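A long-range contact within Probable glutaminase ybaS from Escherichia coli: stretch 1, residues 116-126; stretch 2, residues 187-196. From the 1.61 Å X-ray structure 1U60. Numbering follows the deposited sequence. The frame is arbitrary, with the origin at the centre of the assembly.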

ATOM      1  N   VAL A 116      -2.374 -13.165   1.567  1.00 10.03           N
ATOM      2  CA  VAL A 116      -2.735 -14.104   0.517  1.00 10.53           C
ATOM      3  C   VAL A 116      -2.849 -15.495   1.155  1.00 11.29           C
ATOM      4  O   VAL A 116      -2.435 -15.676   2.279  1.00 10.49           O
ATOM      5  CB  VAL A 116      -1.790 -14.084  -0.669  1.00 10.41           C
ATOM      6  CG1 VAL A 116      -1.752 -12.653  -1.254  1.00 12.06           C
ATOM      7  CG2 VAL A 116      -0.407 -14.620  -0.283  1.00 12.08           C
ATOM      8  N   ASN A 117      -3.482 -16.437   0.487  1.00 10.03           N
ATOM      9  CA  ASN A 117      -3.742 -17.732   1.156  1.00  9.66           C
ATOM     10  C   ASN A 117      -2.444 -18.412   1.681  1.00  9.42           C
ATOM     11  O   ASN A 117      -2.392 -18.947   2.767  1.00 11.15           O
ATOM     12  CB  ASN A 117      -4.471 -18.695   0.205  1.00  9.45           C
ATOM     13  CG  ASN A 117      -5.966 -18.433   0.105  1.00 10.82           C
ATOM     14  OD1 ASN A 117      -6.458 -17.323   0.305  1.00 11.75           O
ATOM     15  ND2 ASN A 117      -6.707 -19.478  -0.319  1.00 14.93           N
ATOM     16  N   ALA A 118      -1.399 -18.390   0.865  1.00  9.77           N
ATOM     17  CA  ALA A 118      -0.152 -19.052   1.224  1.00  8.67           C
ATOM     18  C   ALA A 118       0.432 -18.384   2.488  1.00  9.82           C
ATOM     19  O   ALA A 118       0.791 -19.057   3.444  1.00  8.27           O
ATOM     20  CB  ALA A 118       0.849 -18.961   0.015  1.00  8.85           C
ATOM     21  N   GLY A 119       0.491 -17.053   2.500  1.00  9.21           N
ATOM     22  CA  GLY A 119       0.978 -16.371   3.674  1.00  8.73           C
ATOM     23  C   GLY A 119       0.130 -16.600   4.908  1.00  8.96           C
ATOM     24  O   GLY A 119       0.640 -16.640   6.018  1.00  9.00           O
ATOM     25  N   ALA A 120      -1.172 -16.740   4.723  1.00  8.61           N
ATOM     26  CA  ALA A 120      -2.078 -16.874   5.829  1.00  8.43           C
ATOM     27  C   ALA A 120      -1.912 -18.247   6.437  1.00  8.36           C
ATOM     28  O   ALA A 120      -1.906 -18.401   7.637  1.00  8.25           O
ATOM     29  CB  ALA A 120      -3.513 -16.673   5.357  1.00  8.96           C
ATOM     30  N   ILE A 121      -1.759 -19.255   5.591  1.00  8.80           N
ATOM     31  CA  ILE A 121      -1.535 -20.616   6.085  1.00  7.31           C
ATOM     32  C   ILE A 121      -0.217 -20.695   6.865  1.00  8.63           C
ATOM     33  O   ILE A 121      -0.144 -21.320   7.935  1.00  6.64           O
ATOM     34  CB  ILE A 121      -1.585 -21.630   4.924  1.00  7.93           C
ATOM     35  CG1 ILE A 121      -3.017 -21.732   4.392  1.00  8.13           C
ATOM     36  CG2 ILE A 121      -1.138 -23.020   5.394  1.00  8.80           C
ATOM     37  CD1 ILE A 121      -3.166 -22.377   3.016  1.00  8.73           C
ATOM     38  N   ALA A 122       0.794 -19.999   6.377  1.00  7.93           N
ATOM     39  CA  ALA A 122       2.100 -19.876   7.070  1.00  8.35           C
ATOM     40  C   ALA A 122       1.976 -19.117   8.386  1.00  8.73           C
ATOM     41  O   ALA A 122       2.584 -19.542   9.407  1.00  8.95           O
ATOM     42  CB  ALA A 122       3.113 -19.268   6.195  1.00 10.35           C
ATOM     43  N   THR A 123       1.137 -18.074   8.415  1.00  7.25           N
ATOM     44  CA  THR A 123       0.932 -17.274   9.635  1.00  7.54           C
ATOM     45  C   THR A 123       0.167 -18.154  10.674  1.00  6.51           C
ATOM     46  O   THR A 123       0.493 -18.175  11.860  1.00  8.65           O
ATOM     47  CB  THR A 123       0.203 -16.017   9.317  1.00  6.89           C
ATOM     48  OG1 THR A 123       0.935 -15.256   8.301  1.00  8.61           O
ATOM     49  CG2 THR A 123       0.073 -15.123  10.560  1.00  8.63           C
ATOM     50  N   THR A 124      -0.864 -18.881  10.237  1.00  7.89           N
ATOM     51  CA  THR A 124      -1.548 -19.824  11.107  1.00  8.59           C
ATOM     52  C   THR A 124      -0.562 -20.833  11.716  1.00  8.47           C
ATOM     53  O   THR A 124      -0.677 -21.148  12.896  1.00  9.21           O
ATOM     54  CB  THR A 124      -2.648 -20.534  10.312  1.00  9.34           C
ATOM     55  OG1 THR A 124      -3.671 -19.606   9.942  1.00  8.30           O
ATOM     56  CG2 THR A 124      -3.377 -21.593  11.141  1.00  8.60           C
ATOM     57  N   SER A 125       0.423 -21.285  10.950  1.00  8.75           N
ATOM     58  CA  SER A 125       1.412 -22.252  11.423  1.00  9.72           C
ATOM     59  C   SER A 125       2.450 -21.659  12.382  1.00 10.55           C
ATOM     60  O   SER A 125       3.128 -22.424  13.098  1.00 11.91           O
ATOM     61  CB  SER A 125       2.181 -22.880  10.229  1.00  8.71           C
ATOM     62  OG  SER A 125       3.235 -22.036   9.743  1.00  8.66           O
ATOM     63  N   LEU A 126       2.589 -20.338  12.347  1.00 10.49           N
ATOM     64  CA  LEU A 126       3.546 -19.547  13.152  1.00 10.65           C
ATOM     65  C   LEU A 126       3.077 -19.266  14.575  1.00 11.58           C
ATOM     66  O   LEU A 126       3.917 -19.001  15.438  1.00 12.27           O
ATOM     67  CB  LEU A 126       3.848 -18.213  12.439  1.00 12.31           C
ATOM     68  CG  LEU A 126       4.962 -17.292  12.943  1.00 11.39           C
ATOM     69  CD1 LEU A 126       6.274 -18.024  13.150  1.00 13.64           C
ATOM     70  CD2 LEU A 126       5.138 -16.098  12.011  1.00 14.45           C
TER
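Stretch 2 187-196: EACDVYTRQC

Stretch 2 packs on stretch 1 as one helix laid steeply across another, a compact, largely apolar contact in which Tyr-192 and Thr-124 each fill a pocket on the opposing helix and a water links Tyr-192 to Asn-117 at the start of the first helix. In stretch 1 a helix starts at Asn-117, with Val-116 at the N-cap position, and in stretch 2 a helix that begins earlier in the chain runs through most of the stretch. The axes approach to 8.7 Å, and their N-to-C directions make an angle of 105°, so stretch 2 runs across stretch 1 rather than along it. About 400 Å² is buried, both sides summed.

The register is set at two points. The CA of Ser-125 lies 5.1 Å from the CA of Ala-188, and the CA of Ile-121 lies 5.9 Å from the CA of Tyr-192. One turn of helix separates the two positions on each helix, and the order is reversed: the later residue of stretch 1 meets the earlier residue of stretch 2. At the close pass, Ala-188 points its CB toward stretch 1, and that CB is its whole side chain; the CB of Ala-188 rests 3.9 Å from the CB of Ser-125 and 4.1 Å from CG2 of Ile-121.

Tyr-192 is the large knob. With chi1 at 176° (t), its side chain sits among Asn-117, Ala-120, Ile-121 and Thr-124, four residues spaced as a helix spaces one side of itself. Ile-121 covers one face of the ring, its CG1 lying 4.0 Å from the ring centroid and 3.7 Å from CG of Tyr-192, a CH-pi contact. Ala-120 CB comes within 3.6 Å of CE1 of Tyr-192, a small side chain beside a large one. The hydroxyl is carried on to the start of the stretch 1 helix, where water 1 links it to Asn-117: the water donates to Asn-117 OD1 at 3.1 Å and is hydrogen-bonded to Tyr-192 OH at 2.7 Å. Asn-117 OD1 and Tyr-192 OH are themselves 4.0 Å apart, and the water joins them.

Thr-124 is the reciprocal knob, seated among Ala-188, Val-191, Tyr-192 and Gln-195. Its CG2 packs 3.8 Å from CG1 of Val-191 and also lies 3.9 Å from the backbone O of Ala-188, while its OG1 lies at the edge of the tyrosine ring, 3.8 Å from CD1 of Tyr-192. That hydroxyl donates to its own helix, to O of Ala-120 at 3.1 Å, and Gln-195 NE2 approaches OG1 of Thr-124 to 3.0 Å. Water 2 lies close by, within hydrogen-bonding distance of Ala-120 O at 3.0 Å and Gln-195 OE1 at 2.9 Å.

The rule to read here is economical: alanine where the backbones come close, one aromatic ring set into a four-residue hollow, and a beta-branched threonine that offers a methyl to the neighbor while its hydroxyl bonds back to its own helix.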

ATOM      1  N   GLU A 187      -2.004 -29.993   9.848  1.00 12.95           N
ATOM      2  CA  GLU A 187      -2.446 -29.162  10.978  1.00 13.46           C
ATOM      3  C   GLU A 187      -2.658 -27.705  10.591  1.00 12.59           C
ATOM      4  O   GLU A 187      -3.669 -27.109  10.960  1.00 12.56           O
ATOM      5  CB  GLU A 187      -1.410 -29.240  12.120  1.00 14.78           C
ATOM      6  CG  GLU A 187      -1.618 -28.271  13.291  1.00 18.80           C
ATOM      7  CD  GLU A 187      -0.646 -28.503  14.455  1.00 20.50           C
ATOM      8  OE1 GLU A 187       0.081 -29.556  14.411  1.00 19.54           O
ATOM      9  OE2 GLU A 187      -0.620 -27.646  15.408  1.00 16.23           O
ATOM     10  N   ALA A 188      -1.678 -27.115   9.919  1.00 12.48           N
ATOM     11  CA  ALA A 188      -1.818 -25.737   9.472  1.00 11.62           C
ATOM     12  C   ALA A 188      -3.018 -25.569   8.547  1.00 11.51           C
ATOM     13  O   ALA A 188      -3.780 -24.604   8.660  1.00 10.64           O
ATOM     14  CB  ALA A 188      -0.561 -25.251   8.786  1.00 11.23           C
ATOM     15  N   CYS A 189      -3.195 -26.512   7.638  1.00 11.58           N
ATOM     16  CA  CYS A 189      -4.258 -26.415   6.651  1.00 11.57           C
ATOM     17  C   CYS A 189      -5.599 -26.553   7.369  1.00 10.39           C
ATOM     18  O   CYS A 189      -6.529 -25.799   7.122  1.00 10.26           O
ATOM     19  CB  CYS A 189      -4.050 -27.447   5.540  1.00 10.60           C
ATOM     20  SG  CYS A 189      -5.273 -27.339   4.207  1.00 15.40           S
ATOM     21  N   ASP A 190      -5.696 -27.495   8.289  1.00  9.61           N
ATOM     22  CA  ASP A 190      -6.917 -27.715   9.028  1.00  9.49           C
ATOM     23  C   ASP A 190      -7.300 -26.430   9.794  1.00  9.03           C
ATOM     24  O   ASP A 190      -8.417 -25.973   9.697  1.00  9.27           O
ATOM     25  CB  ASP A 190      -6.681 -28.903   9.975  1.00 10.01           C
ATOM     26  CG  ASP A 190      -7.798 -29.159  10.977  1.00  9.65           C
ATOM     27  OD1 ASP A 190      -8.932 -28.585  10.922  1.00 13.31           O
ATOM     28  OD2 ASP A 190      -7.593 -29.968  11.904  1.00 15.43           O
ATOM     29  N   VAL A 191      -6.383 -25.879  10.555  1.00  7.71           N
ATOM     30  CA  VAL A 191      -6.746 -24.741  11.405  1.00  8.70           C
ATOM     31  C   VAL A 191      -7.077 -23.526  10.557  1.00  8.33           C
ATOM     32  O   VAL A 191      -7.997 -22.789  10.875  1.00  7.60           O
ATOM     33  CB  VAL A 191      -5.706 -24.461  12.462  1.00  9.31           C
ATOM     34  CG1 VAL A 191      -6.075 -23.276  13.301  1.00 10.40           C
ATOM     35  CG2 VAL A 191      -5.606 -25.697  13.368  1.00 11.47           C
ATOM     36  N   TYR A 192      -6.328 -23.353   9.477  1.00  9.77           N
ATOM     37  CA  TYR A 192      -6.598 -22.251   8.553  1.00  9.05           C
ATOM     38  C   TYR A 192      -8.056 -22.362   8.033  1.00 10.12           C
ATOM     39  O   TYR A 192      -8.802 -21.387   7.969  1.00  9.53           O
ATOM     40  CB  TYR A 192      -5.599 -22.214   7.378  1.00 10.22           C
ATOM     41  CG  TYR A 192      -6.010 -21.110   6.437  1.00  8.84           C
ATOM     42  CD1 TYR A 192      -5.881 -19.793   6.833  1.00 12.01           C
ATOM     43  CD2 TYR A 192      -6.671 -21.373   5.229  1.00 10.17           C
ATOM     44  CE1 TYR A 192      -6.303 -18.778   6.069  1.00 11.98           C
ATOM     45  CE2 TYR A 192      -7.105 -20.313   4.427  1.00 12.42           C
ATOM     46  CZ  TYR A 192      -6.916 -19.019   4.875  1.00 13.20           C
ATOM     47  OH  TYR A 192      -7.389 -17.929   4.195  1.00 18.62           O
ATOM     48  N   THR A 193      -8.462 -23.582   7.677  1.00 10.00           N
ATOM     49  CA  THR A 193      -9.831 -23.849   7.226  1.00  9.67           C
ATOM     50  C   THR A 193     -10.879 -23.503   8.291  1.00  8.97           C
ATOM     51  O   THR A 193     -11.865 -22.829   8.002  1.00  9.11           O
ATOM     52  CB  THR A 193      -9.940 -25.309   6.806  1.00 10.94           C
ATOM     53  OG1 THR A 193      -8.978 -25.544   5.767  1.00 14.43           O
ATOM     54  CG2 THR A 193     -11.280 -25.594   6.199  1.00 13.29           C
ATOM     55  N   ARG A 194     -10.609 -23.904   9.521  1.00  9.08           N
ATOM     56  CA  ARG A 194     -11.472 -23.569  10.671  1.00  9.00           C
ATOM     57  C   ARG A 194     -11.611 -22.081  10.844  1.00  7.25           C
ATOM     58  O   ARG A 194     -12.721 -21.591  11.042  1.00  7.29           O
ATOM     59  CB  ARG A 194     -10.953 -24.166  11.985  1.00  8.79           C
ATOM     60  CG  ARG A 194     -10.904 -25.688  12.005  1.00 10.25           C
ATOM     61  CD  ARG A 194     -10.519 -26.226  13.363  1.00 12.84           C
ATOM     62  NE  ARG A 194      -9.840 -27.521  13.354  1.00 13.70           N
ATOM     63  CZ  ARG A 194      -9.504 -28.198  14.469  1.00 14.34           C
ATOM     64  NH1 ARG A 194      -9.822 -27.730  15.663  1.00 15.71           N
ATOM     65  NH2 ARG A 194      -8.858 -29.339  14.390  1.00 15.92           N
ATOM     66  N   GLN A 195     -10.495 -21.352  10.793  1.00  8.28           N
ATOM     67  CA  GLN A 195     -10.532 -19.917  11.100  1.00  8.07           C
ATOM     68  C   GLN A 195     -11.371 -19.140  10.088  1.00  8.83           C
ATOM     69  O   GLN A 195     -11.972 -18.096  10.392  1.00  7.82           O
ATOM     70  CB  GLN A 195      -9.132 -19.350  11.245  1.00  8.39           C
ATOM     71  CG  GLN A 195      -8.460 -18.973   9.934  1.00  8.84           C
ATOM     72  CD  GLN A 195      -7.128 -18.329  10.104  1.00  8.75           C
ATOM     73  OE1 GLN A 195      -6.784 -17.355   9.353  1.00 11.30           O
ATOM     74  NE2 GLN A 195      -6.346 -18.838  10.985  1.00  5.57           N
ATOM     75  N   CYS A 196     -11.455 -19.683   8.866  1.00  8.93           N
ATOM     76  CA  CYS A 196     -12.278 -19.131   7.812  1.00  8.85           C
ATOM     77  C   CYS A 196     -13.779 -19.446   7.940  1.00  8.59           C
ATOM     78  O   CYS A 196     -14.599 -18.828   7.254  1.00  8.55           O
ATOM     79  CB  CYS A 196     -11.810 -19.648   6.460  1.00  9.88           C
ATOM     80  SG  CYS A 196     -10.241 -18.941   5.900  1.00  9.73           S
TER
HETATM   81  O   HOH W   1      -8.947 -18.149   2.034  1.00 23.56           O
HETATM   82  O   HOH W   2      -4.069 -16.671   8.723  1.00 11.89           O